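Long-range contacts in B-agarase (Saccharophagus degradans, PDB 4BQ2), which hydrolyses the beta-1,4 linkages of agarose as a family 50 exo-beta-agarase, probably releasing short sugars from chain ends: residues 288-293 against 416-421; 307-312 against 361-366; 315-320 against 434-439; 449-454 against 489-494. All blocks are in the same frame, centred on the assembly; numbering follows the deposited sequence.

Contact 1. Residues 288-293 against 416-421; sequences IIRLSN and GNWTDP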
# COMPACT_ATOMS: atom_id res chain seq x y z
N ILE A 288 8.48 0.49 -7.98
CA ILE A 288 8.35 1.92 -8.39
C ILE A 288 9.73 2.53 -8.63
O ILE A 288 10.16 3.49 -7.96
CB ILE A 288 7.52 2.80 -7.40
CG1 ILE A 288 6.19 2.11 -7.02
CG2 ILE A 288 7.28 4.18 -8.03
CD1 ILE A 288 5.05 2.33 -8.02
N ILE A 289 10.43 1.91 -9.57
CA ILE A 289 11.74 2.39 -9.97
C ILE A 289 11.50 3.16 -11.27
O ILE A 289 11.84 2.72 -12.39
CB ILE A 289 12.75 1.23 -10.08
CG1 ILE A 289 12.90 0.55 -8.70
CG2 ILE A 289 14.12 1.76 -10.52
CD1 ILE A 289 13.80 -0.67 -8.76
N ARG A 290 10.88 4.32 -11.07
CA ARG A 290 10.44 5.20 -12.12
C ARG A 290 10.12 6.54 -11.43
O ARG A 290 10.06 6.63 -10.19
CB ARG A 290 9.15 4.66 -12.78
CG ARG A 290 7.98 4.46 -11.78
CD ARG A 290 6.79 3.91 -12.55
NE ARG A 290 5.56 3.86 -11.75
CZ ARG A 290 4.43 3.28 -12.16
NH1 ARG A 290 4.38 2.63 -13.35
NH2 ARG A 290 3.36 3.30 -11.37
N LEU A 291 9.83 7.55 -12.23
CA LEU A 291 9.52 8.88 -11.68
C LEU A 291 8.03 9.25 -11.66
O LEU A 291 7.69 10.30 -11.11
CB LEU A 291 10.35 9.95 -12.43
CG LEU A 291 11.88 9.75 -12.37
CD1 LEU A 291 12.61 10.90 -13.08
CD2 LEU A 291 12.40 9.63 -10.94
N SER A 292 7.18 8.41 -12.25
CA SER A 292 5.76 8.65 -12.50
C SER A 292 5.00 9.09 -11.25
O SER A 292 3.99 9.79 -11.34
CB SER A 292 5.08 7.34 -13.00
OG SER A 292 5.70 6.85 -14.16
N ASN A 293 5.44 8.60 -10.11
CA ASN A 293 4.67 8.75 -8.86
C ASN A 293 5.30 9.75 -7.89
O ASN A 293 4.92 9.79 -6.70
CB ASN A 293 4.45 7.40 -8.18
CG ASN A 293 3.62 6.47 -9.02
OD1 ASN A 293 2.38 6.64 -9.15
ND2 ASN A 293 4.26 5.47 -9.59
N GLY A 416 12.05 -4.35 -8.97
CA GLY A 416 10.75 -4.96 -8.67
C GLY A 416 9.72 -4.39 -9.61
O GLY A 416 10.06 -3.92 -10.72
N ASN A 417 8.47 -4.45 -9.20
CA ASN A 417 7.39 -4.02 -10.06
C ASN A 417 7.43 -2.53 -10.36
O ASN A 417 7.95 -1.76 -9.57
CB ASN A 417 6.04 -4.37 -9.42
CG ASN A 417 4.93 -4.49 -10.45
OD1 ASN A 417 5.20 -4.72 -11.66
ND2 ASN A 417 3.70 -4.40 -10.00
N TRP A 418 6.83 -2.15 -11.48
CA TRP A 418 6.79 -0.77 -11.96
C TRP A 418 8.20 -0.21 -12.06
O TRP A 418 8.49 0.91 -11.59
CB TRP A 418 5.89 0.09 -11.07
CG TRP A 418 4.48 -0.49 -11.03
CD1 TRP A 418 3.62 -0.62 -12.06
CD2 TRP A 418 3.79 -0.96 -9.85
NE1 TRP A 418 2.42 -1.15 -11.62
CE2 TRP A 418 2.51 -1.39 -10.27
CE3 TRP A 418 4.15 -1.08 -8.49
CZ2 TRP A 418 1.56 -1.92 -9.38
CZ3 TRP A 418 3.21 -1.60 -7.59
CH2 TRP A 418 1.93 -2.02 -8.05
N THR A 419 9.07 -1.01 -12.68
CA THR A 419 10.39 -0.54 -13.14
C THR A 419 10.24 0.11 -14.52
O THR A 419 9.63 -0.47 -15.44
CB THR A 419 11.41 -1.70 -13.15
OG1 THR A 419 11.71 -2.02 -11.80
CG2 THR A 419 12.73 -1.30 -13.90
N ASP A 420 10.73 1.35 -14.66
CA ASP A 420 10.63 2.05 -15.92
C ASP A 420 11.26 1.20 -17.02
O ASP A 420 12.32 0.64 -16.81
CB ASP A 420 11.33 3.43 -15.84
CG ASP A 420 11.16 4.23 -17.12
OD1 ASP A 420 11.87 3.99 -18.10
OD2 ASP A 420 10.26 5.08 -17.18
N PRO A 421 10.59 1.07 -18.19
CA PRO A 421 11.08 0.23 -19.28
C PRO A 421 12.48 0.60 -19.81
O PRO A 421 13.10 -0.24 -20.47
CB PRO A 421 10.03 0.42 -20.39
CG PRO A 421 8.79 0.74 -19.64
CD PRO A 421 9.23 1.59 -18.48
O HOH W 1 11.05 6.97 -14.99
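R290 lays its side chain across W418 where two loops of the (beta/alpha)8-barrel module meet. Segment 288-293 follows strand 280-287. Segment 416-421 lies between helix 394-410 and strand 431-435. A single beta bridge, I289 with T419, joins the backbones. I289 N donates to W418 O at 3.0 Å, in a bent bond. D420 N donates to I289 O at 2.9 Å, almost straight. A third bond runs from I288 N to N417 O, 2.8 Å.

The R290 chain begins with CB, 4.0 Å from D420 CB. Its chi1 of 58° sets CG between the backbone N and the carbonyl carbon, and from there to NE the chain is extended. CG and CD each pass W418 O at 3.6 Å. NE comes near W418 CB, which sits over the centre of one guanidinium face. CZ lies 3.7 Å from W418 CB. NH1 is closest to W418 CD1, and NH2 lies over one face of the indole. The two planes are 36° apart, so this is no parallel stack. NH2 is also hydrogen-bonded to S320.

I288 touches the same indole with its tip, CD1 to W418 CE3, 3.6 Å. D420 OD1 is hydrogen-bonded to A422 N. At the far end of the join a water accepts from L291 N and donates to D420 OD2, 3.0 Å away.

Contact 2. Residues 307-312 against 361-366; sequences VAQRSA and YRRSAH
A surface contact sets R363, at the end of edge strand 359-362, against V307 to R310 of a long loop. Segment 307-312 belongs to the loop between strand 296-301 and helix 328-332. Segment 361-366 starts on the end of strand 359-362 and runs on as loop. Side chains and one backbone carbonyl carry the contact.

R363 is the residue most buried by the contact. The bend of its chain at chi3 (-85°) brings NH1 to A308 O. NH1 donates to that oxygen at 3.0 Å, with an N-H...O angle of 150°. The donor stands well above the carbonyl plane. R310 CG lies over the centre of one face of the R363 guanidinium, 3.5 Å from CZ. Q309 slides past in the opposite direction, with OE1 3.8 Å from R363 CD. That OE1 also accepts from R310 N at 3.1 Å, which ties the Q309 side chain back to its own loop.

The two guanidinium groups are nearly perpendicular, 75° apart. R310 NH1 and R363 NE both form salt bridges with E318, so one carboxylate gathers the two arginines. R310 NH2 is further held by T316 O.

The apolar part is small. V307 CG1 meets Y361 CE2 at 3.9 Å, and V307 CG2 lies over one face of the tyrosine, towards its rim. R363 CG is at the edge of that ring, in its plane. Y361 OH is hydrogen-bonded to D301, at the end of strand 296-301. Strand 359-362 is outermost in its four-stranded antiparallel sheet and pairs with strand 373-376.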
# COMPACT_ATOMS: atom_id res chain seq x y z
N VAL A 307 -3.98 21.19 -23.10
CA VAL A 307 -3.62 19.87 -22.58
C VAL A 307 -4.00 18.75 -23.56
O VAL A 307 -5.18 18.58 -23.91
CB VAL A 307 -4.28 19.63 -21.21
CG1 VAL A 307 -3.81 18.29 -20.62
CG2 VAL A 307 -3.99 20.79 -20.26
N ALA A 308 -3.02 17.96 -23.99
CA ALA A 308 -3.30 16.78 -24.82
C ALA A 308 -4.19 15.81 -24.03
O ALA A 308 -3.99 15.60 -22.84
CB ALA A 308 -2.01 16.10 -25.27
N GLN A 309 -5.19 15.24 -24.69
CA GLN A 309 -6.05 14.28 -24.01
C GLN A 309 -5.54 12.86 -24.25
O GLN A 309 -4.85 12.61 -25.24
CB GLN A 309 -7.51 14.43 -24.44
CG GLN A 309 -8.51 13.81 -23.45
CD GLN A 309 -8.18 14.10 -21.98
OE1 GLN A 309 -7.78 13.19 -21.23
NE2 GLN A 309 -8.35 15.36 -21.55
N ARG A 310 -5.85 11.95 -23.33
CA ARG A 310 -5.48 10.54 -23.48
C ARG A 310 -6.14 9.91 -24.71
O ARG A 310 -7.25 10.29 -25.10
CB ARG A 310 -5.90 9.75 -22.23
CG ARG A 310 -5.21 10.17 -20.93
CD ARG A 310 -5.77 9.39 -19.74
NE ARG A 310 -5.75 7.94 -20.00
CZ ARG A 310 -4.69 7.15 -19.81
NH1 ARG A 310 -3.54 7.66 -19.33
NH2 ARG A 310 -4.77 5.85 -20.09
N SER A 311 -5.42 8.97 -25.33
CA SER A 311 -5.97 8.07 -26.34
C SER A 311 -6.71 6.91 -25.63
O SER A 311 -6.21 6.33 -24.63
CB SER A 311 -4.83 7.55 -27.23
OG SER A 311 -5.12 6.27 -27.81
N ALA A 312 -7.90 6.58 -26.15
CA ALA A 312 -8.72 5.53 -25.56
C ALA A 312 -8.06 4.14 -25.66
O ALA A 312 -8.40 3.24 -24.88
CB ALA A 312 -10.12 5.52 -26.18
N TYR A 361 1.76 17.22 -15.37
CA TYR A 361 0.32 17.45 -15.37
C TYR A 361 -0.41 16.11 -15.33
O TYR A 361 -0.15 15.24 -16.16
CB TYR A 361 -0.13 18.26 -16.59
CG TYR A 361 -1.57 18.70 -16.46
CD1 TYR A 361 -1.90 19.90 -15.81
CD2 TYR A 361 -2.62 17.89 -16.93
CE1 TYR A 361 -3.22 20.29 -15.67
CE2 TYR A 361 -3.95 18.29 -16.77
CZ TYR A 361 -4.24 19.48 -16.13
OH TYR A 361 -5.56 19.88 -15.97
N ARG A 362 -1.33 15.95 -14.38
CA ARG A 362 -2.16 14.74 -14.37
C ARG A 362 -3.59 15.08 -14.80
O ARG A 362 -4.13 16.09 -14.38
CB ARG A 362 -2.10 14.08 -12.99
CG ARG A 362 -0.77 13.40 -12.68
CD ARG A 362 -0.31 12.47 -13.81
NE ARG A 362 0.79 11.58 -13.40
CZ ARG A 362 1.73 11.11 -14.20
NH1 ARG A 362 1.77 11.43 -15.50
NH2 ARG A 362 2.67 10.31 -13.70
N ARG A 363 -4.19 14.25 -15.65
CA ARG A 363 -5.53 14.56 -16.19
C ARG A 363 -6.62 13.91 -15.36
O ARG A 363 -7.80 14.18 -15.56
CB ARG A 363 -5.61 14.18 -17.67
CG ARG A 363 -4.57 14.92 -18.50
CD ARG A 363 -4.35 14.21 -19.83
NE ARG A 363 -3.37 13.13 -19.70
CZ ARG A 363 -2.72 12.57 -20.73
NH1 ARG A 363 -2.93 12.98 -21.99
NH2 ARG A 363 -1.85 11.59 -20.50
N SER A 364 -6.21 13.08 -14.40
CA SER A 364 -7.16 12.48 -13.47
C SER A 364 -6.45 12.23 -12.14
O SER A 364 -5.23 12.39 -12.03
CB SER A 364 -7.71 11.17 -14.02
OG SER A 364 -6.65 10.26 -14.23
N ALA A 365 -7.23 11.85 -11.12
CA ALA A 365 -6.69 11.51 -9.81
C ALA A 365 -7.64 10.49 -9.22
O ALA A 365 -8.81 10.47 -9.57
CB ALA A 365 -6.64 12.75 -8.91
N HIS A 366 -7.14 9.64 -8.32
CA HIS A 366 -8.04 8.68 -7.66
C HIS A 366 -8.82 9.42 -6.58
O HIS A 366 -10.04 9.25 -6.45
CB HIS A 366 -7.27 7.52 -7.05
CG HIS A 366 -8.06 6.69 -6.09
ND1 HIS A 366 -8.78 5.57 -6.47
CD2 HIS A 366 -8.22 6.80 -4.75
CE1 HIS A 366 -9.34 5.02 -5.39
NE2 HIS A 366 -9.01 5.75 -4.34

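Contact 3. Residues 315-320 against 434-439; sequences VTPEDS and NGWVIG
P317 packs on the indole of W436, and this CH-pi contact is the main apolar part of the join. P317 CG stands 3.4 Å from the centroid of the five-membered ring, 10° off the ring normal. I438 adds a second apolar touch. Its chi1 of 67° puts CG1 between the backbone N and the carbonyl carbon. CD1 then reaches the backbone between T316 and P317, 3.7 Å from P317 N.

The polar contacts are fewer. W436 NE1 donates a weak hydrogen bond to S320 OG at 3.2 Å. That hydroxyl donates to D319 OD1, 2.8 Å away. V315 O and W436 O, both acceptors, come close without bonding.

One water links the backbones. It donates to V315 O at 2.6 Å and accepts from W436 N at 2.8 Å.

Segment 434-439 begins on the last residues of strand 431-435, and V315 also touches helix 460-477. W436 meets the W418 ring at a shallow angle. D319 OD1 is hydrogen-bonded to a glycerol, probably from the crystallisation liquor. Two neighbouring tryptophans and a carboxylate on loops at the mouth of the barrel are consistent with a carbohydrate-binding cleft.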
# COMPACT_ATOMS: atom_id res chain seq x y z
N VAL A 315 -2.52 1.67 -23.19
CA VAL A 315 -2.53 0.53 -22.25
C VAL A 315 -2.12 0.96 -20.84
O VAL A 315 -2.20 0.17 -19.89
CB VAL A 315 -1.61 -0.65 -22.72
CG1 VAL A 315 -2.11 -1.25 -24.03
CG2 VAL A 315 -0.16 -0.21 -22.83
N THR A 316 -1.68 2.22 -20.71
CA THR A 316 -1.10 2.72 -19.47
C THR A 316 -2.05 3.69 -18.77
O THR A 316 -2.45 4.71 -19.37
CB THR A 316 0.27 3.37 -19.75
OG1 THR A 316 1.12 2.42 -20.43
CG2 THR A 316 0.94 3.86 -18.44
N PRO A 317 -2.45 3.38 -17.52
CA PRO A 317 -3.33 4.25 -16.78
C PRO A 317 -2.58 5.52 -16.38
O PRO A 317 -1.33 5.52 -16.28
CB PRO A 317 -3.75 3.42 -15.55
CG PRO A 317 -2.73 2.36 -15.41
CD PRO A 317 -2.02 2.21 -16.73
N GLU A 318 -3.34 6.58 -16.15
CA GLU A 318 -2.80 7.93 -15.97
C GLU A 318 -1.79 7.97 -14.84
O GLU A 318 -0.73 8.58 -14.97
CB GLU A 318 -3.93 8.95 -15.75
CG GLU A 318 -3.44 10.41 -15.69
CD GLU A 318 -3.02 11.00 -17.06
OE1 GLU A 318 -2.98 10.24 -18.08
OE2 GLU A 318 -2.72 12.23 -17.12
N ASP A 319 -2.09 7.28 -13.73
CA ASP A 319 -1.18 7.21 -12.59
C ASP A 319 0.24 6.68 -12.93
O ASP A 319 1.23 7.04 -12.29
CB ASP A 319 -1.83 6.37 -11.48
CG ASP A 319 -1.98 4.91 -11.88
OD1 ASP A 319 -1.02 4.12 -11.61
OD2 ASP A 319 -3.04 4.57 -12.45
N SER A 320 0.32 5.85 -13.97
CA SER A 320 1.56 5.14 -14.33
C SER A 320 2.18 5.71 -15.61
O SER A 320 3.19 5.19 -16.09
CB SER A 320 1.30 3.63 -14.50
OG SER A 320 0.94 3.03 -13.26
N ASN A 434 5.54 -5.43 -16.03
CA ASN A 434 4.12 -5.29 -15.69
C ASN A 434 3.31 -4.69 -16.79
O ASN A 434 3.83 -3.96 -17.67
CB ASN A 434 3.96 -4.37 -14.46
CG ASN A 434 4.22 -2.90 -14.79
OD1 ASN A 434 5.38 -2.40 -14.80
ND2 ASN A 434 3.15 -2.19 -15.07
N GLY A 435 2.01 -4.95 -16.72
CA GLY A 435 1.05 -4.25 -17.55
C GLY A 435 -0.25 -4.15 -16.78
O GLY A 435 -0.44 -4.82 -15.73
N TRP A 436 -1.12 -3.30 -17.29
CA TRP A 436 -2.46 -3.12 -16.73
C TRP A 436 -3.46 -3.34 -17.85
O TRP A 436 -3.29 -2.79 -18.94
CB TRP A 436 -2.67 -1.66 -16.30
CG TRP A 436 -1.77 -1.04 -15.31
CD1 TRP A 436 -0.65 -0.30 -15.58
CD2 TRP A 436 -1.94 -0.99 -13.88
NE1 TRP A 436 -0.11 0.19 -14.42
CE2 TRP A 436 -0.90 -0.20 -13.36
CE3 TRP A 436 -2.90 -1.51 -13.01
CZ2 TRP A 436 -0.74 0.05 -11.97
CZ3 TRP A 436 -2.78 -1.25 -11.61
CH2 TRP A 436 -1.69 -0.50 -11.11
N VAL A 437 -4.50 -4.13 -17.59
CA VAL A 437 -5.55 -4.33 -18.58
C VAL A 437 -6.62 -3.28 -18.31
O VAL A 437 -7.40 -3.38 -17.34
CB VAL A 437 -6.14 -5.77 -18.55
CG1 VAL A 437 -7.20 -5.97 -19.66
CG2 VAL A 437 -5.02 -6.76 -18.71
N ILE A 438 -6.64 -2.27 -19.17
CA ILE A 438 -7.59 -1.18 -19.06
C ILE A 438 -8.25 -1.01 -20.42
O ILE A 438 -7.73 -1.47 -21.44
CB ILE A 438 -6.92 0.14 -18.59
CG1 ILE A 438 -5.95 0.70 -19.67
CG2 ILE A 438 -6.21 -0.06 -17.25
CD1 ILE A 438 -5.35 2.08 -19.35
N GLY A 439 -9.38 -0.33 -20.44
CA GLY A 439 -10.06 -0.13 -21.72
C GLY A 439 -11.54 0.12 -21.56
O GLY A 439 -12.02 0.32 -20.46
O HOH W 2 -0.33 -1.59 -19.41

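Contact 4. Residues 449-454 against 489-494; sequences DFWGAM and DNEKSF
W451 meets E491 in the loop after barrel strand 483-488, where the N490-E491 pair resembles the Asn-Glu pair of clan GH-A glycosidases. W451 NE1 donates to E491 OE1 at 2.9 Å, with an angle of 165°. The acceptor lies in the indole plane. The bond meets the carboxylate on its anti side, and the two planes are 30° apart. E491 OE2 has another partner, N627, so both oxygens are held. The E491 backbone O lies at the indole edge.

S493 is gripped by its hydroxyl. F450 N donates to S493 OG at 2.9 Å, nearly straight (172°). A water also lies 2.6 Å from S493 OG; it accepts from W451 N and donates to E491 O. A second water donates to G452 O and accepts from S493 N. The two waters thus fill out the polar link between the loops. S493 is the centre of an inverse gamma turn.

The apolar end is M454. Bends at chi2 and chi3 carry its methyl over one face of F494. CE is 3.8 Å from the ring centroid, and SD stands above the same ring at 5.3 Å, a Met-aromatic contact. M454 SD also touches K492 CB at 3.7 Å, and M454 CG lies 3.4 Å from S493 O. M454 and F494 both pack on Y578 of helix 565-593.

E652, at the end of strand 648-652, comes close to E491 OE2. Two such glutamates, one at the end of a barrel strand and one just after another, are consistent with the active site of a retaining clan GH-A enzyme.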
# COMPACT_ATOMS: atom_id res chain seq x y z
N ASP A 449 -15.70 -1.18 -4.79
CA ASP A 449 -14.52 -1.16 -5.64
C ASP A 449 -13.65 0.02 -5.23
O ASP A 449 -14.12 1.18 -5.21
CB ASP A 449 -14.92 -0.99 -7.11
CG ASP A 449 -15.82 -2.09 -7.60
OD1 ASP A 449 -15.70 -3.25 -7.15
OD2 ASP A 449 -16.67 -1.77 -8.47
N PHE A 450 -12.40 -0.28 -4.90
CA PHE A 450 -11.49 0.72 -4.41
C PHE A 450 -10.72 1.48 -5.50
O PHE A 450 -11.00 2.65 -5.78
CB PHE A 450 -10.53 0.12 -3.36
CG PHE A 450 -9.75 1.19 -2.66
CD1 PHE A 450 -10.39 2.01 -1.73
CD2 PHE A 450 -8.42 1.45 -3.00
CE1 PHE A 450 -9.71 3.05 -1.11
CE2 PHE A 450 -7.72 2.47 -2.37
CZ PHE A 450 -8.37 3.28 -1.44
N TRP A 451 -9.73 0.84 -6.10
CA TRP A 451 -8.94 1.52 -7.15
C TRP A 451 -9.75 1.83 -8.43
O TRP A 451 -9.40 2.74 -9.18
CB TRP A 451 -7.71 0.68 -7.48
CG TRP A 451 -6.67 0.57 -6.37
CD1 TRP A 451 -6.20 -0.59 -5.81
CD2 TRP A 451 -5.96 1.64 -5.74
NE1 TRP A 451 -5.25 -0.31 -4.86
CE2 TRP A 451 -5.09 1.06 -4.79
CE3 TRP A 451 -5.99 3.05 -5.87
CZ2 TRP A 451 -4.24 1.83 -3.97
CZ3 TRP A 451 -5.14 3.82 -5.06
CH2 TRP A 451 -4.27 3.21 -4.12
N GLY A 452 -10.82 1.08 -8.67
CA GLY A 452 -11.59 1.20 -9.91
C GLY A 452 -12.58 0.07 -10.05
O GLY A 452 -12.53 -0.90 -9.28
N ALA A 453 -13.47 0.18 -11.02
CA ALA A 453 -14.48 -0.86 -11.26
C ALA A 453 -13.82 -2.15 -11.76
O ALA A 453 -12.74 -2.12 -12.38
CB ALA A 453 -15.50 -0.38 -12.27
N MET A 454 -14.49 -3.27 -11.54
CA MET A 454 -13.98 -4.59 -11.94
C MET A 454 -14.36 -4.91 -13.38
O MET A 454 -15.44 -4.49 -13.86
CB MET A 454 -14.49 -5.65 -10.96
CG MET A 454 -13.85 -5.54 -9.59
SD MET A 454 -12.07 -5.90 -9.62
CE MET A 454 -12.12 -7.70 -9.73
N ASP A 489 -1.99 -6.20 -13.61
CA ASP A 489 -2.98 -5.57 -12.70
C ASP A 489 -2.47 -5.55 -11.26
O ASP A 489 -1.37 -5.95 -11.01
CB ASP A 489 -4.37 -6.23 -12.81
CG ASP A 489 -5.09 -5.88 -14.11
OD1 ASP A 489 -4.74 -4.84 -14.76
OD2 ASP A 489 -6.00 -6.66 -14.49
N ASN A 490 -3.27 -5.05 -10.31
CA ASN A 490 -2.79 -4.86 -8.96
C ASN A 490 -3.96 -4.55 -8.04
O ASN A 490 -4.76 -3.64 -8.37
CB ASN A 490 -1.80 -3.68 -8.95
CG ASN A 490 -1.31 -3.33 -7.56
OD1 ASN A 490 -0.56 -4.10 -6.98
ND2 ASN A 490 -1.68 -2.14 -7.05
N GLU A 491 -4.06 -5.28 -6.92
CA GLU A 491 -5.04 -4.94 -5.86
C GLU A 491 -6.45 -4.68 -6.41
O GLU A 491 -7.11 -3.67 -6.09
CB GLU A 491 -4.52 -3.73 -5.06
CG GLU A 491 -3.18 -4.02 -4.37
CD GLU A 491 -2.76 -2.93 -3.40
OE1 GLU A 491 -3.47 -1.91 -3.31
OE2 GLU A 491 -1.72 -3.11 -2.73
N LYS A 492 -6.94 -5.61 -7.21
CA LYS A 492 -8.29 -5.54 -7.74
C LYS A 492 -9.26 -5.83 -6.61
O LYS A 492 -8.97 -6.62 -5.72
CB LYS A 492 -8.46 -6.53 -8.91
CG LYS A 492 -7.44 -6.32 -10.04
CD LYS A 492 -7.86 -7.05 -11.34
CE LYS A 492 -8.94 -6.24 -12.05
NZ LYS A 492 -8.47 -4.92 -12.61
N SER A 493 -10.41 -5.18 -6.65
CA SER A 493 -11.44 -5.41 -5.63
C SER A 493 -12.25 -6.68 -5.91
O SER A 493 -13.40 -6.61 -6.38
CB SER A 493 -12.36 -4.18 -5.53
OG SER A 493 -11.63 -3.07 -4.99
N PHE A 494 -11.67 -7.83 -5.58
CA PHE A 494 -12.32 -9.12 -5.81
C PHE A 494 -13.32 -9.45 -4.69
O PHE A 494 -14.10 -10.39 -4.81
CB PHE A 494 -11.28 -10.25 -5.87
CG PHE A 494 -10.67 -10.44 -7.21
CD1 PHE A 494 -11.38 -11.04 -8.24
CD2 PHE A 494 -9.34 -10.05 -7.44
CE1 PHE A 494 -10.79 -11.23 -9.49
CE2 PHE A 494 -8.75 -10.24 -8.67
CZ PHE A 494 -9.46 -10.83 -9.70
O HOH W 3 -9.45 -2.26 -6.21
O HOH W 4 -10.69 -2.76 -8.57

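Overall arrangement
From the N terminus, 288-293 comes first, after strand 280-287. Contact 1 closes its loop only at 416-421. Contact 2 is nested within it, between 307-312 and 361-366. Contact 3 opens at 315-320, inside the loop of contact 2, and closes at 434-439, so it crosses both contacts 1 and 2. Contact 4 follows in series and joins the loops after strands 443-444 and 483-488. The contacts touch in turn: R362 bonds to S292, S364 packs on E318, and V437 N bonds to D489. Together they tie the four-stranded sheet and its long loop to loops around strands 431-435 and 483-488.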